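Local coordinates for protein fimbrin (Schizosaccharomyces pombe, PDB 1RT8) that binds actin filaments through two tandem actin-binding regions, crosslinks them, and takes part in cell polarity, cytokinesis, mating and spore formation, at residues Arg288-Trp293 against His304-Asn309; Leu316-Asp321 against Val328-Val333; Lys332-Pro337 against Arg345-Glu350; Val367-Ala372 against Arg379-Ala384. All blocks are in the same frame, centred on the assembly; numbering follows the deposited sequence.

Interaction 1 (Arg288-Trp293 against His304-Asn309); sequences RVFTLW and HDFFNN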
loop_
_atom_site.group_PDB
_atom_site.type_symbol
_atom_site.label_atom_id
_atom_site.label_comp_id
_atom_site.label_asym_id
_atom_site.label_seq_id
_atom_site.Cartn_x
_atom_site.Cartn_y
_atom_site.Cartn_z
ATOM N N ARG A 288 -1.567 2.962 11.723
ATOM C CA ARG A 288 -1.546 2.546 10.322
ATOM C C ARG A 288 -1.086 3.670 9.400
ATOM O O ARG A 288 -0.400 3.415 8.418
ATOM C CB ARG A 288 -2.928 2.042 9.894
ATOM C CG ARG A 288 -3.183 0.583 10.271
ATOM C CD ARG A 288 -4.652 0.201 10.102
ATOM N NE ARG A 288 -4.924 -1.181 10.507
ATOM C CZ ARG A 288 -4.547 -2.259 9.819
ATOM N NH1 ARG A 288 -3.877 -2.123 8.682
ATOM N NH2 ARG A 288 -4.845 -3.475 10.266
ATOM N N VAL A 289 -1.469 4.906 9.717
ATOM C CA VAL A 289 -1.065 6.068 8.922
ATOM C C VAL A 289 0.432 6.321 9.098
ATOM O O VAL A 289 1.145 6.576 8.123
ATOM C CB VAL A 289 -1.843 7.343 9.344
ATOM C CG1 VAL A 289 -1.244 8.569 8.665
ATOM C CG2 VAL A 289 -3.322 7.198 8.963
ATOM N N PHE A 290 0.902 6.257 10.342
ATOM C CA PHE A 290 2.315 6.474 10.641
ATOM C C PHE A 290 3.154 5.362 10.019
ATOM O O PHE A 290 4.281 5.604 9.569
ATOM C CB PHE A 290 2.555 6.518 12.162
ATOM C CG PHE A 290 1.932 7.705 12.855
ATOM C CD1 PHE A 290 1.934 7.791 14.245
ATOM C CD2 PHE A 290 1.357 8.737 12.128
ATOM C CE1 PHE A 290 1.374 8.885 14.899
ATOM C CE2 PHE A 290 0.790 9.843 12.773
ATOM C CZ PHE A 290 0.800 9.917 14.163
ATOM N N THR A 291 2.610 4.144 10.001
ATOM C CA THR A 291 3.304 3.000 9.421
ATOM C C THR A 291 3.526 3.255 7.934
ATOM O O THR A 291 4.616 3.031 7.423
ATOM C CB THR A 291 2.495 1.689 9.573
ATOM O OG1 THR A 291 2.523 1.269 10.941
ATOM C CG2 THR A 291 3.086 0.580 8.695
ATOM N N LEU A 292 2.489 3.722 7.250
ATOM C CA LEU A 292 2.603 4.011 5.826
ATOM C C LEU A 292 3.634 5.117 5.637
ATOM O O LEU A 292 4.499 5.027 4.769
ATOM C CB LEU A 292 1.253 4.462 5.259
ATOM C CG LEU A 292 0.144 3.410 5.125
ATOM C CD1 LEU A 292 -1.197 4.101 4.923
ATOM C CD2 LEU A 292 0.455 2.481 3.947
ATOM N N TRP A 293 3.556 6.153 6.463
ATOM C CA TRP A 293 4.495 7.263 6.349
ATOM C C TRP A 293 5.950 6.820 6.542
ATOM O O TRP A 293 6.794 7.028 5.668
ATOM C CB TRP A 293 4.150 8.362 7.356
ATOM C CG TRP A 293 5.123 9.499 7.311
ATOM C CD1 TRP A 293 5.346 10.340 6.263
ATOM C CD2 TRP A 293 6.037 9.890 8.343
ATOM N NE1 TRP A 293 6.348 11.232 6.574
ATOM C CE2 TRP A 293 6.789 10.978 7.846
ATOM C CE3 TRP A 293 6.294 9.425 9.639
ATOM C CZ2 TRP A 293 7.782 11.611 8.596
ATOM C CZ3 TRP A 293 7.287 10.056 10.390
ATOM C CH2 TRP A 293 8.019 11.137 9.864
ATOM N N HIS A 304 5.236 -3.813 9.906
ATOM C CA HIS A 304 3.978 -4.554 9.765
ATOM C C HIS A 304 3.271 -4.646 11.109
ATOM O O HIS A 304 2.151 -5.148 11.211
ATOM C CB HIS A 304 4.249 -5.949 9.185
ATOM C CG HIS A 304 4.711 -5.918 7.755
ATOM N ND1 HIS A 304 3.857 -5.638 6.710
ATOM C CD2 HIS A 304 5.944 -6.047 7.206
ATOM C CE1 HIS A 304 4.542 -5.589 5.581
ATOM N NE2 HIS A 304 5.810 -5.833 5.853
ATOM N N ASP A 305 3.938 -4.116 12.131
ATOM C CA ASP A 305 3.420 -4.102 13.502
ATOM C C ASP A 305 4.051 -2.902 14.223
ATOM O O ASP A 305 5.090 -3.028 14.881
ATOM C CB ASP A 305 3.788 -5.412 14.216
ATOM C CG ASP A 305 3.061 -5.578 15.538
ATOM O OD1 ASP A 305 2.416 -4.610 15.974
ATOM O OD2 ASP A 305 3.137 -6.669 16.140
ATOM N N PHE A 306 3.408 -1.745 14.076
ATOM C CA PHE A 306 3.859 -0.476 14.645
ATOM C C PHE A 306 4.218 -0.508 16.132
ATOM O O PHE A 306 5.216 0.080 16.549
ATOM C CB PHE A 306 2.779 0.592 14.410
ATOM C CG PHE A 306 3.141 1.974 14.916
ATOM C CD1 PHE A 306 3.819 2.875 14.101
ATOM C CD2 PHE A 306 2.760 2.393 16.197
ATOM C CE1 PHE A 306 4.105 4.172 14.549
ATOM C CE2 PHE A 306 3.040 3.678 16.650
ATOM C CZ PHE A 306 3.714 4.570 15.822
ATOM N N PHE A 307 3.405 -1.181 16.933
ATOM C CA PHE A 307 3.648 -1.219 18.365
ATOM C C PHE A 307 4.716 -2.187 18.854
ATOM O O PHE A 307 4.903 -2.346 20.061
ATOM C CB PHE A 307 2.327 -1.444 19.101
ATOM C CG PHE A 307 1.350 -0.317 18.923
ATOM C CD1 PHE A 307 0.225 -0.472 18.130
ATOM C CD2 PHE A 307 1.601 0.929 19.497
ATOM C CE1 PHE A 307 -0.637 0.598 17.910
ATOM C CE2 PHE A 307 0.749 1.995 19.280
ATOM C CZ PHE A 307 -0.370 1.831 18.484
ATOM N N ASN A 308 5.418 -2.829 17.927
ATOM C CA ASN A 308 6.500 -3.733 18.295
ATOM C C ASN A 308 7.745 -3.499 17.445
ATOM O O ASN A 308 8.865 -3.663 17.928
ATOM C CB ASN A 308 6.075 -5.203 18.178
ATOM C CG ASN A 308 5.202 -5.653 19.344
ATOM O OD1 ASN A 308 5.642 -5.668 20.502
ATOM N ND2 ASN A 308 3.952 -6.016 19.045
ATOM N N ASN A 309 7.555 -3.089 16.199
ATOM C CA ASN A 309 8.683 -2.873 15.297
ATOM C C ASN A 309 9.591 -1.669 15.589
ATOM O O ASN A 309 10.647 -1.540 14.966
ATOM C CB ASN A 309 8.191 -2.768 13.847
ATOM C CG ASN A 309 7.442 -4.011 13.378
ATOM O OD1 ASN A 309 7.518 -5.083 13.992
ATOM N ND2 ASN A 309 6.726 -3.874 12.269
HETATM O O HOH W 1 1.582 -1.533 11.741
#

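Interaction 2 (Leu316-Asp321 against Val328-Val333); sequences LLQAYD and VNWKKV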
loop_
_atom_site.group_PDB
_atom_site.type_symbol
_atom_site.label_atom_id
_atom_site.label_comp_id
_atom_site.label_asym_id
_atom_site.label_seq_id
_atom_site.Cartn_x
_atom_site.Cartn_y
_atom_site.Cartn_z
ATOM N N LEU A 316 13.290 4.055 14.032
ATOM C CA LEU A 316 13.242 5.484 14.321
ATOM C C LEU A 316 14.543 6.185 13.918
ATOM O O LEU A 316 14.523 7.266 13.316
ATOM C CB LEU A 316 12.958 5.712 15.814
ATOM C CG LEU A 316 11.517 5.390 16.259
ATOM C CD1 LEU A 316 11.401 5.395 17.771
ATOM C CD2 LEU A 316 10.573 6.416 15.663
ATOM N N LEU A 317 15.673 5.565 14.247
ATOM C CA LEU A 317 16.964 6.141 13.919
ATOM C C LEU A 317 17.135 6.265 12.408
ATOM O O LEU A 317 17.678 7.256 11.924
ATOM C CB LEU A 317 18.084 5.308 14.546
ATOM C CG LEU A 317 18.106 5.424 16.077
ATOM C CD1 LEU A 317 19.139 4.482 16.677
ATOM C CD2 LEU A 317 18.398 6.861 16.475
ATOM N N GLN A 318 16.661 5.278 11.659
ATOM C CA GLN A 318 16.760 5.345 10.203
ATOM C C GLN A 318 15.937 6.518 9.680
ATOM O O GLN A 318 16.386 7.249 8.799
ATOM C CB GLN A 318 16.260 4.061 9.557
ATOM C CG GLN A 318 17.184 2.872 9.725
ATOM C CD GLN A 318 16.560 1.604 9.182
ATOM O OE1 GLN A 318 16.212 1.522 8.003
ATOM N NE2 GLN A 318 16.406 0.608 10.043
ATOM N N ALA A 319 14.737 6.690 10.233
ATOM C CA ALA A 319 13.840 7.768 9.833
ATOM C C ALA A 319 14.533 9.118 9.985
ATOM O O ALA A 319 14.497 9.938 9.061
ATOM C CB ALA A 319 12.554 7.735 10.675
ATOM N N TYR A 320 15.163 9.345 11.142
ATOM C CA TYR A 320 15.874 10.603 11.386
ATOM C C TYR A 320 16.876 10.887 10.279
ATOM O O TYR A 320 16.984 12.014 9.821
ATOM C CB TYR A 320 16.647 10.580 12.711
ATOM C CG TYR A 320 15.829 10.894 13.942
ATOM C CD1 TYR A 320 15.537 9.894 14.876
ATOM C CD2 TYR A 320 15.326 12.183 14.172
ATOM C CE1 TYR A 320 14.766 10.164 16.003
ATOM C CE2 TYR A 320 14.545 12.459 15.310
ATOM C CZ TYR A 320 14.275 11.438 16.215
ATOM O OH TYR A 320 13.512 11.667 17.326
ATOM N N ASP A 321 17.615 9.857 9.875
ATOM C CA ASP A 321 18.633 9.981 8.833
ATOM C C ASP A 321 18.037 10.198 7.448
ATOM O O ASP A 321 18.619 10.912 6.625
ATOM C CB ASP A 321 19.520 8.738 8.822
ATOM C CG ASP A 321 20.960 9.045 9.180
ATOM O OD1 ASP A 321 21.206 10.058 9.867
ATOM O OD2 ASP A 321 21.848 8.263 8.788
ATOM N N VAL A 328 22.436 10.769 12.428
ATOM C CA VAL A 328 22.795 9.670 13.310
ATOM C C VAL A 328 24.228 9.146 13.193
ATOM O O VAL A 328 24.721 8.873 12.101
ATOM C CB VAL A 328 21.827 8.485 13.091
ATOM C CG1 VAL A 328 22.143 7.362 14.057
ATOM C CG2 VAL A 328 20.394 8.959 13.268
ATOM N N ASN A 329 24.888 9.015 14.338
ATOM C CA ASN A 329 26.232 8.462 14.383
ATOM C C ASN A 329 26.012 6.978 14.622
ATOM O O ASN A 329 25.882 6.540 15.766
ATOM C CB ASN A 329 27.026 9.047 15.547
ATOM C CG ASN A 329 28.420 8.439 15.667
ATOM O OD1 ASN A 329 29.221 8.858 16.501
ATOM N ND2 ASN A 329 28.710 7.448 14.830
ATOM N N TRP A 330 25.967 6.204 13.550
ATOM C CA TRP A 330 25.731 4.776 13.684
ATOM C C TRP A 330 26.783 3.973 14.443
ATOM O O TRP A 330 26.572 2.797 14.730
ATOM C CB TRP A 330 25.484 4.170 12.309
ATOM C CG TRP A 330 24.223 4.712 11.704
ATOM C CD1 TRP A 330 24.102 5.800 10.889
ATOM C CD2 TRP A 330 22.897 4.223 11.921
ATOM N NE1 TRP A 330 22.779 6.021 10.587
ATOM C CE2 TRP A 330 22.018 5.069 11.211
ATOM C CE3 TRP A 330 22.364 3.158 12.656
ATOM C CZ2 TRP A 330 20.634 4.875 11.207
ATOM C CZ3 TRP A 330 20.988 2.966 12.653
ATOM C CH2 TRP A 330 20.139 3.823 11.936
ATOM N N LYS A 331 27.907 4.600 14.777
ATOM C CA LYS A 331 28.947 3.902 15.525
ATOM C C LYS A 331 28.506 3.820 16.980
ATOM O O LYS A 331 29.067 3.066 17.775
ATOM C CB LYS A 331 30.280 4.649 15.425
ATOM C CG LYS A 331 30.891 4.649 14.027
ATOM C CD LYS A 331 32.217 5.413 13.979
ATOM C CE LYS A 331 32.773 5.472 12.557
ATOM N NZ LYS A 331 34.061 6.220 12.475
ATOM N N LYS A 332 27.486 4.601 17.321
ATOM C CA LYS A 332 26.955 4.626 18.679
ATOM C C LYS A 332 25.657 3.825 18.795
ATOM O O LYS A 332 25.065 3.750 19.869
ATOM C CB LYS A 332 26.700 6.073 19.119
ATOM C CG LYS A 332 27.943 6.949 19.160
ATOM C CD LYS A 332 27.589 8.394 19.498
ATOM C CE LYS A 332 28.813 9.304 19.424
ATOM N NZ LYS A 332 28.456 10.751 19.533
ATOM N N VAL A 333 25.234 3.221 17.690
ATOM C CA VAL A 333 23.998 2.445 17.642
ATOM C C VAL A 333 24.202 0.928 17.729
ATOM O O VAL A 333 25.126 0.381 17.122
ATOM C CB VAL A 333 23.230 2.760 16.334
ATOM C CG1 VAL A 333 21.991 1.878 16.221
ATOM C CG2 VAL A 333 22.847 4.233 16.302
#

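Interaction 3 (Lys332-Pro337 against Arg345-Glu350); sequences KVNKAP and RFKAVE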
loop_
_atom_site.group_PDB
_atom_site.type_symbol
_atom_site.label_atom_id
_atom_site.label_comp_id
_atom_site.label_asym_id
_atom_site.label_seq_id
_atom_site.Cartn_x
_atom_site.Cartn_y
_atom_site.Cartn_z
ATOM N N LYS A 332 27.486 4.601 17.321
ATOM C CA LYS A 332 26.955 4.626 18.679
ATOM C C LYS A 332 25.657 3.825 18.795
ATOM O O LYS A 332 25.065 3.750 19.869
ATOM C CB LYS A 332 26.700 6.073 19.119
ATOM C CG LYS A 332 27.943 6.949 19.160
ATOM C CD LYS A 332 27.589 8.394 19.498
ATOM C CE LYS A 332 28.813 9.304 19.424
ATOM N NZ LYS A 332 28.456 10.751 19.533
ATOM N N VAL A 333 25.234 3.221 17.690
ATOM C CA VAL A 333 23.998 2.445 17.642
ATOM C C VAL A 333 24.202 0.928 17.729
ATOM O O VAL A 333 25.126 0.381 17.122
ATOM C CB VAL A 333 23.230 2.760 16.334
ATOM C CG1 VAL A 333 21.991 1.878 16.221
ATOM C CG2 VAL A 333 22.847 4.233 16.302
ATOM N N ASN A 334 23.329 0.252 18.478
ATOM C CA ASN A 334 23.399 -1.203 18.618
ATOM C C ASN A 334 22.603 -1.834 17.477
ATOM O O ASN A 334 21.446 -1.483 17.249
ATOM C CB ASN A 334 22.814 -1.652 19.968
ATOM C CG ASN A 334 23.607 -1.126 21.151
ATOM O OD1 ASN A 334 24.783 -1.442 21.306
ATOM N ND2 ASN A 334 22.970 -0.315 21.984
ATOM N N LYS A 335 23.232 -2.769 16.769
ATOM C CA LYS A 335 22.611 -3.445 15.636
ATOM C C LYS A 335 21.733 -4.632 16.024
ATOM O O LYS A 335 21.933 -5.246 17.067
ATOM C CB LYS A 335 23.694 -3.936 14.673
ATOM C CG LYS A 335 24.544 -2.840 14.046
ATOM C CD LYS A 335 25.526 -3.455 13.058
ATOM C CE LYS A 335 26.460 -2.426 12.448
ATOM N NZ LYS A 335 27.429 -3.074 11.510
ATOM N N ALA A 336 20.762 -4.955 15.172
ATOM C CA ALA A 336 19.884 -6.087 15.423
ATOM C C ALA A 336 20.744 -7.350 15.385
ATOM O O ALA A 336 21.596 -7.498 14.512
ATOM C CB ALA A 336 18.810 -6.163 14.351
ATOM N N PRO A 337 20.539 -8.271 16.342
ATOM C CA PRO A 337 21.296 -9.525 16.419
ATOM C C PRO A 337 21.159 -10.388 15.167
ATOM O O PRO A 337 20.049 -10.723 14.761
ATOM C CB PRO A 337 20.704 -10.207 17.650
ATOM C CG PRO A 337 20.340 -9.050 18.521
ATOM C CD PRO A 337 19.677 -8.118 17.528
ATOM N N ARG A 345 17.687 -5.946 26.024
ATOM C CA ARG A 345 16.960 -4.766 26.451
ATOM C C ARG A 345 17.781 -3.506 26.652
ATOM O O ARG A 345 17.415 -2.456 26.119
ATOM C CB ARG A 345 16.158 -5.037 27.721
ATOM C CG ARG A 345 15.295 -3.844 28.111
ATOM C CD ARG A 345 14.029 -4.269 28.825
ATOM N NE ARG A 345 13.152 -3.129 29.077
ATOM C CZ ARG A 345 13.457 -2.117 29.878
ATOM N NH1 ARG A 345 14.624 -2.102 30.510
ATOM N NH2 ARG A 345 12.591 -1.126 30.053
ATOM N N PHE A 346 18.872 -3.586 27.410
ATOM C CA PHE A 346 19.670 -2.388 27.647
ATOM C C PHE A 346 20.174 -1.793 26.333
ATOM O O PHE A 346 20.348 -0.583 26.226
ATOM C CB PHE A 346 20.830 -2.678 28.619
ATOM C CG PHE A 346 22.006 -3.388 28.004
ATOM C CD1 PHE A 346 23.121 -2.669 27.573
ATOM C CD2 PHE A 346 22.029 -4.773 27.905
ATOM C CE1 PHE A 346 24.244 -3.327 27.057
ATOM C CE2 PHE A 346 23.147 -5.441 27.391
ATOM C CZ PHE A 346 24.257 -4.712 26.967
ATOM N N LYS A 347 20.391 -2.638 25.328
ATOM C CA LYS A 347 20.842 -2.141 24.034
ATOM C C LYS A 347 19.709 -1.409 23.295
ATOM O O LYS A 347 19.943 -0.388 22.655
ATOM C CB LYS A 347 21.383 -3.283 23.168
ATOM C CG LYS A 347 22.641 -3.901 23.725
ATOM C CD LYS A 347 23.415 -4.683 22.683
ATOM C CE LYS A 347 24.786 -5.049 23.236
ATOM N NZ LYS A 347 25.667 -5.655 22.210
ATOM N N ALA A 348 18.484 -1.923 23.389
ATOM C CA ALA A 348 17.362 -1.274 22.722
ATOM C C ALA A 348 17.064 0.058 23.412
ATOM O O ALA A 348 16.707 1.037 22.757
ATOM C CB ALA A 348 16.125 -2.187 22.753
ATOM N N VAL A 349 17.211 0.086 24.735
ATOM C CA VAL A 349 16.968 1.299 25.505
ATOM C C VAL A 349 17.992 2.368 25.147
ATOM O O VAL A 349 17.655 3.548 25.079
ATOM C CB VAL A 349 17.016 1.033 27.031
ATOM C CG1 VAL A 349 17.094 2.356 27.801
ATOM C CG2 VAL A 349 15.762 0.271 27.453
ATOM N N GLU A 350 19.238 1.961 24.918
ATOM C CA GLU A 350 20.262 2.921 24.530
ATOM C C GLU A 350 19.863 3.496 23.170
ATOM O O GLU A 350 19.893 4.710 22.967
ATOM C CB GLU A 350 21.634 2.243 24.451
ATOM C CG GLU A 350 22.146 1.804 25.821
ATOM C CD GLU A 350 23.483 1.091 25.770
ATOM O OE1 GLU A 350 23.897 0.674 24.664
ATOM O OE2 GLU A 350 24.107 0.932 26.848
HETATM O O HOH W 2 25.773 -1.556 24.094
#

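Interaction 4 (Val367-Ala372 against Arg379-Ala384); sequences VGIQGA and RTLTLA. With SO4 (sulfate ion), chain D.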
loop_
_atom_site.group_PDB
_atom_site.type_symbol
_atom_site.label_atom_id
_atom_site.label_comp_id
_atom_site.label_asym_id
_atom_site.label_seq_id
_atom_site.Cartn_x
_atom_site.Cartn_y
_atom_site.Cartn_z
ATOM N N VAL A 367 9.085 16.092 26.322
ATOM C CA VAL A 367 9.329 16.189 27.761
ATOM C C VAL A 367 8.908 14.998 28.634
ATOM O O VAL A 367 9.638 14.619 29.553
ATOM C CB VAL A 367 8.690 17.466 28.339
ATOM C CG1 VAL A 367 9.306 17.781 29.698
ATOM C CG2 VAL A 367 8.886 18.631 27.371
ATOM N N GLY A 368 7.752 14.401 28.364
ATOM C CA GLY A 368 7.323 13.273 29.183
ATOM C C GLY A 368 7.627 11.889 28.628
ATOM O O GLY A 368 7.133 10.878 29.136
ATOM N N ILE A 369 8.454 11.827 27.592
ATOM C CA ILE A 369 8.775 10.551 26.971
ATOM C C ILE A 369 10.209 10.122 27.221
ATOM O O ILE A 369 11.113 10.947 27.254
ATOM C CB ILE A 369 8.547 10.626 25.454
ATOM C CG1 ILE A 369 7.078 10.939 25.183
ATOM C CG2 ILE A 369 8.985 9.331 24.790
ATOM C CD1 ILE A 369 6.752 11.149 23.737
ATOM N N GLN A 370 10.413 8.825 27.399
ATOM C CA GLN A 370 11.752 8.310 27.618
ATOM C C GLN A 370 12.053 7.120 26.737
ATOM O O GLN A 370 11.147 6.425 26.284
ATOM C CB GLN A 370 11.939 7.936 29.073
ATOM C CG GLN A 370 11.838 9.131 29.976
ATOM C CD GLN A 370 12.161 8.776 31.385
ATOM O OE1 GLN A 370 11.683 7.765 31.898
ATOM N NE2 GLN A 370 12.971 9.601 32.034
ATOM N N GLY A 371 13.340 6.890 26.500
ATOM C CA GLY A 371 13.757 5.791 25.651
ATOM C C GLY A 371 13.053 4.497 25.985
ATOM O O GLY A 371 12.463 3.855 25.109
ATOM N N ALA A 372 13.097 4.128 27.260
ATOM C CA ALA A 372 12.488 2.894 27.721
ATOM C C ALA A 372 11.012 2.788 27.359
ATOM O O ALA A 372 10.527 1.694 27.104
ATOM C CB ALA A 372 12.676 2.743 29.235
ATOM N N ARG A 379 1.983 2.523 23.888
ATOM C CA ARG A 379 1.163 2.893 22.750
ATOM C C ARG A 379 1.096 4.391 22.585
ATOM O O ARG A 379 1.435 4.923 21.535
ATOM C CB ARG A 379 -0.251 2.337 22.908
ATOM C CG ARG A 379 -0.371 0.902 22.492
ATOM C CD ARG A 379 -1.765 0.359 22.738
ATOM N NE ARG A 379 -2.011 -0.739 21.816
ATOM C CZ ARG A 379 -2.661 -0.608 20.667
ATOM N NH1 ARG A 379 -3.153 0.567 20.311
ATOM N NH2 ARG A 379 -2.771 -1.643 19.852
ATOM N N THR A 380 0.665 5.065 23.645
ATOM C CA THR A 380 0.513 6.506 23.636
ATOM C C THR A 380 1.813 7.263 23.423
ATOM O O THR A 380 1.841 8.254 22.695
ATOM C CB THR A 380 -0.153 6.982 24.947
ATOM O OG1 THR A 380 -1.500 6.494 24.995
ATOM C CG2 THR A 380 -0.171 8.496 25.039
ATOM N N LEU A 381 2.892 6.808 24.050
ATOM C CA LEU A 381 4.156 7.514 23.896
ATOM C C LEU A 381 4.879 7.189 22.581
ATOM O O LEU A 381 5.635 8.020 22.071
ATOM C CB LEU A 381 5.052 7.252 25.114
ATOM C CG LEU A 381 4.375 7.634 26.447
ATOM C CD1 LEU A 381 5.333 7.401 27.614
ATOM C CD2 LEU A 381 3.922 9.089 26.415
ATOM N N THR A 382 4.648 6.001 22.021
ATOM C CA THR A 382 5.285 5.656 20.750
ATOM C C THR A 382 4.602 6.477 19.650
ATOM O O THR A 382 5.265 7.000 18.753
ATOM C CB THR A 382 5.167 4.153 20.423
ATOM O OG1 THR A 382 5.872 3.390 21.409
ATOM C CG2 THR A 382 5.776 3.850 19.055
ATOM N N LEU A 383 3.278 6.598 19.734
ATOM C CA LEU A 383 2.529 7.388 18.758
ATOM C C LEU A 383 2.899 8.865 18.892
ATOM O O LEU A 383 3.012 9.576 17.900
ATOM C CB LEU A 383 1.028 7.232 18.986
ATOM C CG LEU A 383 0.341 5.930 18.582
ATOM C CD1 LEU A 383 -1.040 5.901 19.214
ATOM C CD2 LEU A 383 0.227 5.845 17.054
ATOM N N ALA A 384 3.079 9.321 20.127
ATOM C CA ALA A 384 3.422 10.714 20.373
ATOM C C ALA A 384 4.787 11.072 19.770
ATOM O O ALA A 384 4.951 12.144 19.178
ATOM C CB ALA A 384 3.414 11.000 21.879
HETATM S S SO4 D . 15.687 6.008 30.227
HETATM O O1 SO4 D . 14.746 5.393 29.051
HETATM O O2 SO4 D . 14.888 5.921 31.433
HETATM O O3 SO4 D . 16.805 5.334 30.310
HETATM O O4 SO4 D . 15.812 7.395 29.840
#

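Interaction 1 (Arg288-Trp293 against His304-Asn309)
F306 lays CE1 and CZ of its ring against F290, and its CB against T291, both on helix 282-296. The two phenylalanine side chains come together at a slant: F306 CE1 lies 3.7 Å from F290 CB, and F306 CZ sits near the plane of the F290 ring at that ring's edge, 4.0 Å from CD1. T291 and F306 run past each other in opposite senses, which brings T291 OG1 to 3.5 Å from F306 CB. F306 CG stands opposite its own backbone N (chi1 -178°), a torsion that directs the ring at the helix. The T291 hydroxyl is bonded to A287 O one turn back, and it also accepts from a water at 3.1 Å from OG1; that water in turn accepts from F306 N at 3.0 Å, a polar bridge alongside the apolar contact. F306 also packs on T382 and L383 of helix 379-397. Cutting this residue back to an alanine would probably leave a gap beside F290 CB and take from T382 and L383 the ring they pack on. This is a buried aromatic contact within the helical core of the third calponin homology domain, where the segment following the first long helix plugs between that helix and the last.

Interaction 2 (Leu316-Asp321 against Val328-Val333)
The last residue of the segment on helix 314-323, D321, comes closest in backbone to V328, with their CA atoms 6.1 Å apart, where the chain returns past the helix as an irregular loop. The D321 carboxylate grips that loop with both oxygens. OD1 accepts from V328 N at 2.9 Å, on the syn side but 34° out of the carboxylate plane, and takes a second bond from T327 N. OD2 receives W330 NE1 at 3.0 Å in an almost straight bond (176°); the oxygen lies in the indole plane, yet the N-H arrives from above the carboxylate plane, the two planes being 69° apart. The bond helps set the turn of the indole, whose far corner, CH2, rests 3.6 Å from L317 CB, while V328 CG1 covers one indole face from within the loop. Beyond it, L317 and V333 meet tip to tip, CD1 to CG2 at 3.7 Å. An asparagine here would put an NH2 where one of the oxygens accepts, and would probably leave either the indole N-H or the two backbone N-H groups without their acceptor. Here a carboxylate in the last turn of helix 314-323 collects backbone and indole N-H groups, holding the first part of the loop against the helix it leaves in the third calponin homology domain.

Interaction 3 (Lys332-Pro337 against Arg345-Glu350)
N334 does nearly all the work on the loop side, where its amide fits against the first two turns of helix 345-361. The close-packed part is the flank of K347: its CB lies 3.6 Å from N334 ND2, and the aliphatic chain crosses the asparagine at about a right angle, CD coming to 3.8 Å from OD1. N334 ND2 spends its hydrogens on two acceptors. One is E350 OE1, at 3.0 Å and 163°, which lies close to the amide plane and is met on its anti side. The other is K347 O, 3.1 Å from ND2, reached at a more bent 142° with the donor tilted from the carbonyl plane. With CG opposite the carbonyl carbon (chi1 -64°), the amide is carried across to the helix. The looser side faces solvent, where a water donates both to N334 OD1 and to E350 OE1, each at 3.0 Å, spanning the same pair that the direct bond joins. E350 is exposed there, and its carboxylate would probably be steadied by the water and by N334 ND2. N334 O is meanwhile bonded to N351 ND2, one residue further along. An asparagine side chain thus bonds the loop before helix 345-361 to the first turns of that helix, at the surface of a calponin homology domain.

Interaction 4 (Val367-Ala372 against Arg379-Ala384)
A372 N gives the shortest polar bond at this contact, 2.7 Å to O1 of a sulfate ion at an angle of 163°. The anion, probably from the crystallisation liquor, sits by the amino end of helix 371-375, where Q370 takes the N-cap position, and it also receives N353 ND2 from helix 345-361. The peptide N-H groups of that helix end would be expected to favour a negative charge. Across the segments themselves the contact is apolar and is carried by I369, which points at helix 379-397. I369 and L381 slide past one another in opposite senses, with I369 CG1 lying 3.9 Å from L381 CD2. The tip of the isoleucine goes further: CD1 stops 3.7 Å from L381 O and 3.8 Å from A384 CB, between residues about a turn apart. Because chi1 of I369 is -61°, CG1 stands opposite the carbonyl carbon and the extended arm (chi2 175°) carries CD1 to that place. G368 adds a looser touch, its O lying 4.2 Å from L381 CD1. Such a loop before a short helix, held by an isoleucine against the last long helix of this domain, 379-397, belongs to the compact helical fold of the calponin homology domain.

All four contacts fall within the third calponin homology domain, in the second actin-binding region, and come in order along the chain, interactions 2 and 3 overlapping. Interactions 1 and 4 touch, although their centres are 15 Å apart: F290 CE1 lies 3.5 Å from L383 O, and the F307 ring makes a cation-pi contact with R379, so helix 379-397 serves both. Interactions 2 and 3 share K332 and V333, with centres 11 Å apart; one loop thus binds helix 314-323 first and helix 345-361 next. Interactions 3 and 4 meet where R345 NH2 comes 4.0 Å from A372 CB, and the sulfate at A372 also takes N353 ND2 of helix 345-361, the helix of interaction 3. Interaction 2 stays about 6 Å, between nearest atoms, from interactions 1 and 4.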